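Local coordinates for protein aldehyde dehydrogenase (Burkholderia cenocepacia, PDB 4O6R) that probably oxidises aldehydes to carboxylic acids with NAD(P)+ as a member of the aldehyde dehydrogenase family, at residues A[287-292]-A[388-393]; A[262-267]-A[299-304]. All coordinates share one frame; numbering follows the deposited sequence.

Contact 1: residues A[287-292]-A[388-393]; sequences QACIAG and QEEVFG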
ATOM      1  N   GLN A 287      13.351 -17.225  28.777  1.00 10.60           N
ATOM      2  CA  GLN A 287      11.927 -17.022  28.944  1.00 11.02           C
ATOM      3  C   GLN A 287      11.439 -16.095  27.828  1.00 11.26           C
ATOM      4  O   GLN A 287      11.145 -14.905  28.025  1.00 11.27           O
ATOM      5  CB  GLN A 287      11.633 -16.444  30.331  1.00 11.20           C
ATOM      6  CG  GLN A 287      12.109 -17.326  31.471  1.00 11.22           C
ATOM      7  CD  GLN A 287      12.138 -16.600  32.824  1.00 11.51           C
ATOM      8  OE1 GLN A 287      11.649 -17.111  33.828  1.00 11.50           O
ATOM      9  NE2 GLN A 287      12.700 -15.410  32.839  1.00 11.61           N
ATOM     10  N   ALA A 288      11.445 -16.664  26.624  1.00 11.29           N
ATOM     11  CA  ALA A 288      11.132 -15.948  25.419  1.00 11.14           C
ATOM     12  C   ALA A 288      10.514 -16.956  24.479  1.00 11.05           C
ATOM     13  O   ALA A 288      11.086 -17.999  24.223  1.00 10.54           O
ATOM     14  CB  ALA A 288      12.393 -15.336  24.799  1.00 11.15           C
ATOM     15  N   CYS A 289       9.340 -16.652  23.954  0.50 11.62           N
ATOM     16  CA  CYS A 289       8.685 -17.606  23.087  0.50 12.18           C
ATOM     17  C   CYS A 289       9.465 -17.782  21.774  0.50 11.38           C
ATOM     18  O   CYS A 289       9.283 -18.788  21.097  0.50 11.46           O
ATOM     19  CB  CYS A 289       7.227 -17.208  22.848  0.50 13.23           C
ATOM     20  SG  CYS A 289       6.243 -17.028  24.367  0.50 15.32           S
ATOM     21  N   ILE A 290      10.346 -16.829  21.436  1.00 10.44           N
ATOM     22  CA  ILE A 290      11.243 -16.980  20.275  1.00 10.01           C
ATOM     23  C   ILE A 290      12.655 -17.444  20.581  1.00  9.48           C
ATOM     24  O   ILE A 290      13.547 -17.345  19.716  1.00  9.48           O
ATOM     25  CB  ILE A 290      11.355 -15.661  19.471  1.00 10.01           C
ATOM     26  CG1 ILE A 290      11.704 -14.476  20.382  1.00 10.23           C
ATOM     27  CG2 ILE A 290      10.052 -15.460  18.717  1.00 10.15           C
ATOM     28  CD1 ILE A 290      12.133 -13.214  19.617  1.00 10.63           C
ATOM     29  N   ALA A 291      12.865 -17.949  21.792  1.00  9.14           N
ATOM     30  CA  ALA A 291      14.190 -18.426  22.182  1.00  8.91           C
ATOM     31  C   ALA A 291      14.691 -19.453  21.203  1.00  8.69           C
ATOM     32  O   ALA A 291      13.923 -20.278  20.740  1.00  8.76           O
ATOM     33  CB  ALA A 291      14.139 -19.040  23.552  1.00  9.02           C
ATOM     34  N   GLY A 292      15.997 -19.416  20.916  1.00  8.45           N
ATOM     35  CA  GLY A 292      16.646 -20.431  20.106  1.00  8.28           C
ATOM     36  C   GLY A 292      16.855 -21.703  20.917  1.00  8.21           C
ATOM     37  O   GLY A 292      17.998 -22.036  21.274  1.00  8.05           O
ATOM     38  N   GLN A 388      11.004 -31.400  21.664  1.00 13.39           N
ATOM     39  CA  GLN A 388       9.644 -31.160  21.167  1.00 14.03           C
ATOM     40  C   GLN A 388       8.864 -30.158  22.006  1.00 14.10           C
ATOM     41  O   GLN A 388       8.126 -29.337  21.464  1.00 14.50           O
ATOM     42  CB  GLN A 388       8.841 -32.465  21.101  1.00 14.78           C
ATOM     43  CG  GLN A 388       9.300 -33.414  20.021  1.00 15.18           C
ATOM     44  CD  GLN A 388       8.938 -32.897  18.634  1.00 15.52           C
ATOM     45  OE1 GLN A 388       7.851 -32.360  18.413  1.00 16.55           O
ATOM     46  NE2 GLN A 388       9.853 -33.021  17.716  1.00 15.87           N
ATOM     47  N   GLU A 389       9.033 -30.211  23.320  1.00 14.28           N
ATOM     48  CA  GLU A 389       8.185 -29.472  24.232  1.00 14.24           C
ATOM     49  C   GLU A 389       8.861 -28.187  24.672  1.00 14.80           C
ATOM     50  O   GLU A 389      10.077 -28.152  24.847  1.00 14.10           O
ATOM     51  CB  GLU A 389       7.858 -30.353  25.447  1.00 14.28           C
ATOM     52  CG  GLU A 389       7.141 -31.627  25.049  1.00 14.60           C
ATOM     53  CD  GLU A 389       6.876 -32.587  26.204  1.00 14.83           C
ATOM     54  OE1 GLU A 389       6.913 -32.163  27.370  1.00 14.33           O
ATOM     55  OE2 GLU A 389       6.624 -33.782  25.928  1.00 15.37           O
ATOM     56  N   GLU A 390       8.073 -27.134  24.866  1.00 15.76           N
ATOM     57  CA  GLU A 390       8.609 -25.835  25.265  1.00 17.81           C
ATOM     58  C   GLU A 390       9.055 -25.928  26.728  1.00 17.82           C
ATOM     59  O   GLU A 390       8.261 -26.286  27.607  1.00 18.59           O
ATOM     60  CB  GLU A 390       7.568 -24.684  25.052  1.00 19.42           C
ATOM     61  CG  GLU A 390       8.196 -23.274  25.041  1.00 21.34           C
ATOM     62  CD  GLU A 390       7.297 -22.138  24.496  1.00 23.20           C
ATOM     63  OE1 GLU A 390       6.051 -22.350  24.384  1.00 24.23           O
ATOM     64  OE2 GLU A 390       7.845 -21.011  24.190  1.00 22.20           O
ATOM     65  N   VAL A 391      10.338 -25.691  26.981  1.00 16.98           N
ATOM     66  CA  VAL A 391      10.876 -25.688  28.355  1.00 17.40           C
ATOM     67  C   VAL A 391      10.847 -24.249  28.917  1.00 17.98           C
ATOM     68  O   VAL A 391      10.562 -24.009  30.076  1.00 17.96           O
ATOM     69  CB  VAL A 391      12.290 -26.303  28.374  1.00 17.08           C
ATOM     70  CG1 VAL A 391      12.900 -26.282  29.771  1.00 17.49           C
ATOM     71  CG2 VAL A 391      12.239 -27.726  27.860  1.00 17.37           C
ATOM     72  N   PHE A 392      11.129 -23.270  28.067  1.00 19.39           N
ATOM     73  CA  PHE A 392      10.940 -21.835  28.415  1.00 18.99           C
ATOM     74  C   PHE A 392      11.912 -21.412  29.513  1.00 18.14           C
ATOM     75  O   PHE A 392      11.598 -20.534  30.297  1.00 19.47           O
ATOM     76  CB  PHE A 392       9.482 -21.540  28.842  1.00 19.52           C
ATOM     77  CG  PHE A 392       9.025 -20.129  28.562  1.00 19.25           C
ATOM     78  CD1 PHE A 392       8.865 -19.690  27.268  1.00 19.75           C
ATOM     79  CD2 PHE A 392       8.719 -19.255  29.595  1.00 19.88           C
ATOM     80  CE1 PHE A 392       8.414 -18.406  26.994  1.00 19.18           C
ATOM     81  CE2 PHE A 392       8.271 -17.957  29.336  1.00 19.67           C
ATOM     82  CZ  PHE A 392       8.122 -17.533  28.037  1.00 19.90           C
ATOM     83  N   GLY A 393      13.081 -22.043  29.560  1.00 16.48           N
ATOM     84  CA  GLY A 393      14.121 -21.710  30.557  1.00 14.95           C
ATOM     85  C   GLY A 393      15.439 -21.623  29.817  1.00 13.62           C
ATOM     86  O   GLY A 393      15.461 -21.761  28.565  1.00 12.93           O
TER
HETATM   87  O   HOH W   1      10.815 -20.713  24.411  1.00 18.29           O

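Contact 2: residues A[262-267]-A[299-304]; sequences NIVFDD and ERIADA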
ATOM      1  N   ASN A 262      17.687 -23.037  15.697  1.00  9.06           N
ATOM      2  CA  ASN A 262      18.811 -22.127  15.428  1.00  9.03           C
ATOM      3  C   ASN A 262      19.868 -22.977  14.748  1.00  9.18           C
ATOM      4  O   ASN A 262      20.535 -23.755  15.418  1.00  9.48           O
ATOM      5  CB  ASN A 262      19.290 -21.549  16.750  1.00  9.17           C
ATOM      6  CG  ASN A 262      20.410 -20.540  16.582  1.00  9.28           C
ATOM      7  OD1 ASN A 262      20.678 -20.071  15.480  1.00  9.28           O
ATOM      8  ND2 ASN A 262      21.061 -20.192  17.692  1.00  9.49           N
ATOM      9  N   ILE A 263      19.929 -22.920  13.412  1.00  9.06           N
ATOM     10  CA  ILE A 263      20.658 -23.884  12.610  1.00  9.30           C
ATOM     11  C   ILE A 263      22.020 -23.298  12.230  1.00  9.55           C
ATOM     12  O   ILE A 263      22.099 -22.191  11.710  1.00  9.26           O
ATOM     13  CB  ILE A 263      19.888 -24.223  11.304  1.00  9.23           C
ATOM     14  CG1 ILE A 263      18.446 -24.627  11.591  1.00  9.15           C
ATOM     15  CG2 ILE A 263      20.594 -25.320  10.523  1.00  9.46           C
ATOM     16  CD1 ILE A 263      17.535 -24.647  10.372  1.00  9.06           C
ATOM     17  N   VAL A 264      23.086 -24.041  12.495  1.00  9.97           N
ATOM     18  CA  VAL A 264      24.421 -23.602  12.167  1.00 10.42           C
ATOM     19  C   VAL A 264      25.004 -24.523  11.102  1.00 11.02           C
ATOM     20  O   VAL A 264      25.290 -25.712  11.334  1.00 11.21           O
ATOM     21  CB  VAL A 264      25.312 -23.552  13.422  1.00 10.46           C
ATOM     22  CG1 VAL A 264      26.708 -23.042  13.109  1.00 10.62           C
ATOM     23  CG2 VAL A 264      24.639 -22.698  14.484  1.00 10.23           C
ATOM     24  N   PHE A 265      25.214 -23.949   9.931  1.00  9.25           N
ATOM     25  CA  PHE A 265      25.811 -24.653   8.822  1.00 10.21           C
ATOM     26  C   PHE A 265      27.341 -24.657   8.896  1.00 11.04           C
ATOM     27  O   PHE A 265      27.958 -23.901   9.653  1.00 10.76           O
ATOM     28  CB  PHE A 265      25.318 -24.071   7.500  1.00 10.39           C
ATOM     29  CG  PHE A 265      23.917 -24.456   7.174  1.00 10.47           C
ATOM     30  CD1 PHE A 265      23.647 -25.648   6.516  1.00 10.88           C
ATOM     31  CD2 PHE A 265      22.857 -23.653   7.564  1.00 10.24           C
ATOM     32  CE1 PHE A 265      22.332 -26.020   6.249  1.00 10.91           C
ATOM     33  CE2 PHE A 265      21.550 -24.003   7.285  1.00 10.40           C
ATOM     34  CZ  PHE A 265      21.278 -25.199   6.633  1.00 10.64           C
ATOM     35  N   ASP A 266      27.960 -25.517   8.098  1.00 12.55           N
ATOM     36  CA  ASP A 266      29.413 -25.715   8.228  1.00 13.91           C
ATOM     37  C   ASP A 266      30.218 -24.545   7.672  1.00 13.42           C
ATOM     38  O   ASP A 266      31.421 -24.448   7.924  1.00 13.34           O
ATOM     39  CB  ASP A 266      29.883 -27.086   7.685  1.00 15.88           C
ATOM     40  CG  ASP A 266      29.764 -27.223   6.205  1.00 17.99           C
ATOM     41  OD1 ASP A 266      28.931 -26.571   5.574  1.00 20.87           O
ATOM     42  OD2 ASP A 266      30.549 -27.989   5.641  1.00 20.45           O
ATOM     43  N   ASP A 267      29.555 -23.635   6.966  1.00 12.57           N
ATOM     44  CA  ASP A 267      30.225 -22.451   6.467  1.00 12.64           C
ATOM     45  C   ASP A 267      29.889 -21.183   7.319  1.00 12.38           C
ATOM     46  O   ASP A 267      30.171 -20.061   6.918  1.00 12.40           O
ATOM     47  CB  ASP A 267      29.859 -22.259   5.000  1.00 12.76           C
ATOM     48  CG  ASP A 267      28.453 -21.740   4.827  1.00 12.38           C
ATOM     49  OD1 ASP A 267      27.610 -22.056   5.698  1.00 11.96           O
ATOM     50  OD2 ASP A 267      28.203 -20.990   3.863  1.00 12.51           O
ATOM     51  N   GLU A 299      27.202 -31.549  11.382  1.00 14.13           N
ATOM     52  CA  GLU A 299      28.123 -32.544  11.951  1.00 16.55           C
ATOM     53  C   GLU A 299      29.612 -32.130  11.890  1.00 16.56           C
ATOM     54  O   GLU A 299      30.378 -32.442  12.793  1.00 16.78           O
ATOM     55  CB  GLU A 299      27.930 -33.901  11.253  1.00 19.06           C
ATOM     56  CG  GLU A 299      28.669 -35.063  11.929  1.00 22.45           C
ATOM     57  CD  GLU A 299      28.115 -35.385  13.333  1.00 25.47           C
ATOM     58  OE1 GLU A 299      26.899 -35.749  13.404  1.00 29.74           O
ATOM     59  OE2 GLU A 299      28.864 -35.255  14.355  1.00 25.90           O
ATOM     60  N   ARG A 300      30.028 -31.499  10.797  1.00 16.86           N
ATOM     61  CA  ARG A 300      31.424 -31.106  10.633  1.00 17.86           C
ATOM     62  C   ARG A 300      31.899 -30.081  11.656  1.00 16.12           C
ATOM     63  O   ARG A 300      33.062 -30.089  11.988  1.00 16.12           O
ATOM     64  CB  ARG A 300      31.715 -30.598   9.206  1.00 19.60           C
ATOM     65  CG  ARG A 300      31.656 -31.679   8.138  1.00 22.99           C
ATOM     66  CD  ARG A 300      32.873 -32.604   8.257  1.00 27.56           C
ATOM     67  NE  ARG A 300      32.625 -33.972   7.792  1.00 32.11           N
ATOM     68  CZ  ARG A 300      32.812 -34.402   6.544  1.00 34.89           C
ATOM     69  NH1 ARG A 300      33.234 -33.568   5.588  1.00 37.84           N
ATOM     70  NH2 ARG A 300      32.561 -35.677   6.254  1.00 36.43           N
ATOM     71  N   ILE A 301      31.010 -29.219  12.143  1.00 14.39           N
ATOM     72  CA  ILE A 301      31.391 -28.171  13.113  1.00 13.62           C
ATOM     73  C   ILE A 301      30.790 -28.351  14.510  1.00 12.97           C
ATOM     74  O   ILE A 301      31.072 -27.569  15.429  1.00 12.42           O
ATOM     75  CB  ILE A 301      31.130 -26.745  12.575  1.00 13.38           C
ATOM     76  CG1 ILE A 301      29.678 -26.490  12.132  1.00 12.80           C
ATOM     77  CG2 ILE A 301      32.024 -26.459  11.383  1.00 13.93           C
ATOM     78  CD1 ILE A 301      28.686 -26.406  13.244  1.00 12.36           C
ATOM     79  N   ALA A 302      29.980 -29.396  14.695  1.00 12.82           N
ATOM     80  CA  ALA A 302      29.232 -29.530  15.964  1.00 12.62           C
ATOM     81  C   ALA A 302      30.132 -29.576  17.181  1.00 13.02           C
ATOM     82  O   ALA A 302      29.928 -28.819  18.111  1.00 12.55           O
ATOM     83  CB  ALA A 302      28.325 -30.741  15.916  1.00 12.58           C
ATOM     84  N   ASP A 303      31.169 -30.418  17.143  1.00 13.87           N
ATOM     85  CA  ASP A 303      32.038 -30.586  18.289  1.00 14.93           C
ATOM     86  C   ASP A 303      32.824 -29.319  18.585  1.00 14.28           C
ATOM     87  O   ASP A 303      32.890 -28.893  19.734  1.00 14.17           O
ATOM     88  CB  ASP A 303      32.946 -31.819  18.120  1.00 16.72           C
ATOM     89  CG  ASP A 303      32.125 -33.125  18.004  1.00 17.87           C
ATOM     90  OD1 ASP A 303      31.358 -33.428  18.918  1.00 18.79           O
ATOM     91  OD2 ASP A 303      32.175 -33.823  16.957  1.00 20.85           O
ATOM     92  N   ALA A 304      33.349 -28.689  17.541  1.00 13.97           N
ATOM     93  CA  ALA A 304      34.056 -27.425  17.659  1.00 14.08           C
ATOM     94  C   ALA A 304      33.176 -26.321  18.279  1.00 13.27           C
ATOM     95  O   ALA A 304      33.575 -25.668  19.260  1.00 13.82           O
ATOM     96  CB  ALA A 304      34.544 -26.983  16.290  1.00 14.35           C
TER

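Contact 1: residues A[287-292]-A[388-393]
Cys289 sits in the loop that carries the cysteine signature of aldehyde dehydrogenases, and it meets Phe392 and Glu390 of the Glu-Glu-Val-Phe-Gly loop. The Phe392 ring does most of the touching. One face lies under the backbone of Gln287 and Ala288. Gln287 CA stands 3.9 Å from the ring centroid, only 13° off the normal, which makes a CH-pi contact. Ala288 N comes over the same face, 3.5 Å from Phe392 CE1. Gln287 CB adds its flank, 3.8 Å from Phe392 CE2. Gln287 CG rests against Phe392 O at 3.5 Å, while its amide oxygen is taken by Thr332 N. The ring also meets Trp156, with the two planes about 85° apart.

In relatives, the cysteine at this position is the nucleophile, and the glutamate matching Glu390 binds the nicotinamide ribose of the cofactor, so both residues probably line the active site here. AMP, bound about 8 Å from the Phe392 side chain, probably occupies the adenosine end of the cofactor site, as expected from relatives. Cys289 SG approaches the ring obliquely, 3.7 Å from Phe392 CE1. It is modelled in two conformers, so this sulfur-aromatic contact is tentative.

Glu390 turns CG anti to the backbone N (chi1 -162°) and runs extended toward the type I turn Ala288–Ala291. A water bridges the gap, donating to Ala288 O at 2.7 Å and to Glu390 OE2 at 3.0 Å. Ala288 O also accepts the turn bond from Ala291 N, while Glu390 OE2 has a further, weak bond from Gly258 N.

Contact 2: residues A[262-267]-A[299-304]
Ile301 lays its side chain against Val264 and the backbone of Phe265 and Asp266. The contact lies at the C-terminal ends of two neighbouring parallel strands, 261-264 and 294-298, of the sheet in the catalytic domain. Helix 270-282 connects these strands in a beta-alpha-beta unit. Ile301 then leads into helix 302-315.

The side chain of Ile301 leaves its CB toward the segment 262-267 and forks there. CG2 is the short branch. It meets the backbone of Asp266, 4.0 Å from Asp266 O, and lies close to the Asp266 CB as well. CG1 takes the place between the backbone N and the carbonyl carbon (chi1 56°). From there it reaches the loop that follows the strand, 4.0 Å from both Phe265 O and Asp266 CA. Its tip, CD1, goes on to the strand end. It sits 3.9 Å from Val264 CG1 and 4.0 Å from Val264 O, and the two side chains cross obliquely. Val264 and Ala302 both also touch Leu297 of strand 294-298, so the apolar patch continues onto the next strand.

Toward solvent, Asp266 CB and Arg300 CB lie 4.2 Å apart, alongside each other. The CB of Arg300 points to segment 262-267, but the guanidinium swings clear of it, and Asp266 OD2 stays 6.2 Å from Arg300 NH1. Arg300 also touches a crystal neighbour, which may affect where its tip rests. At the start of helix 302-315, Asp303, and Glu299 just before it, both form salt bridges with Arg400.

The pairing across the two segments is thus one of van der Waals contacts around a single isoleucine. The opposite charges of Asp266 and Arg300 can add at most a weak, long-range attraction.

Overall arrangement
Both contacts sit at the ends of strands of one seven-stranded sheet, and their segments alternate along the chain. Their centres are 21 Å apart. Contact 1 lies about 12 Å from the centre of the chain, in loops that run into strands 294-298 and 395-401. Contact 2 lies about 30 Å out, at the ends of strands 261-264 and 294-298. Strand 294-298 joins them: segment 287-292 leads into it and segment 299-304 follows it, so the contacts lie at its two ends. The inner contact combines ring, backbone and bridging water close to the probable active site. The outer one is aliphatic, fringed by exposed charged residues, and far from the AMP site.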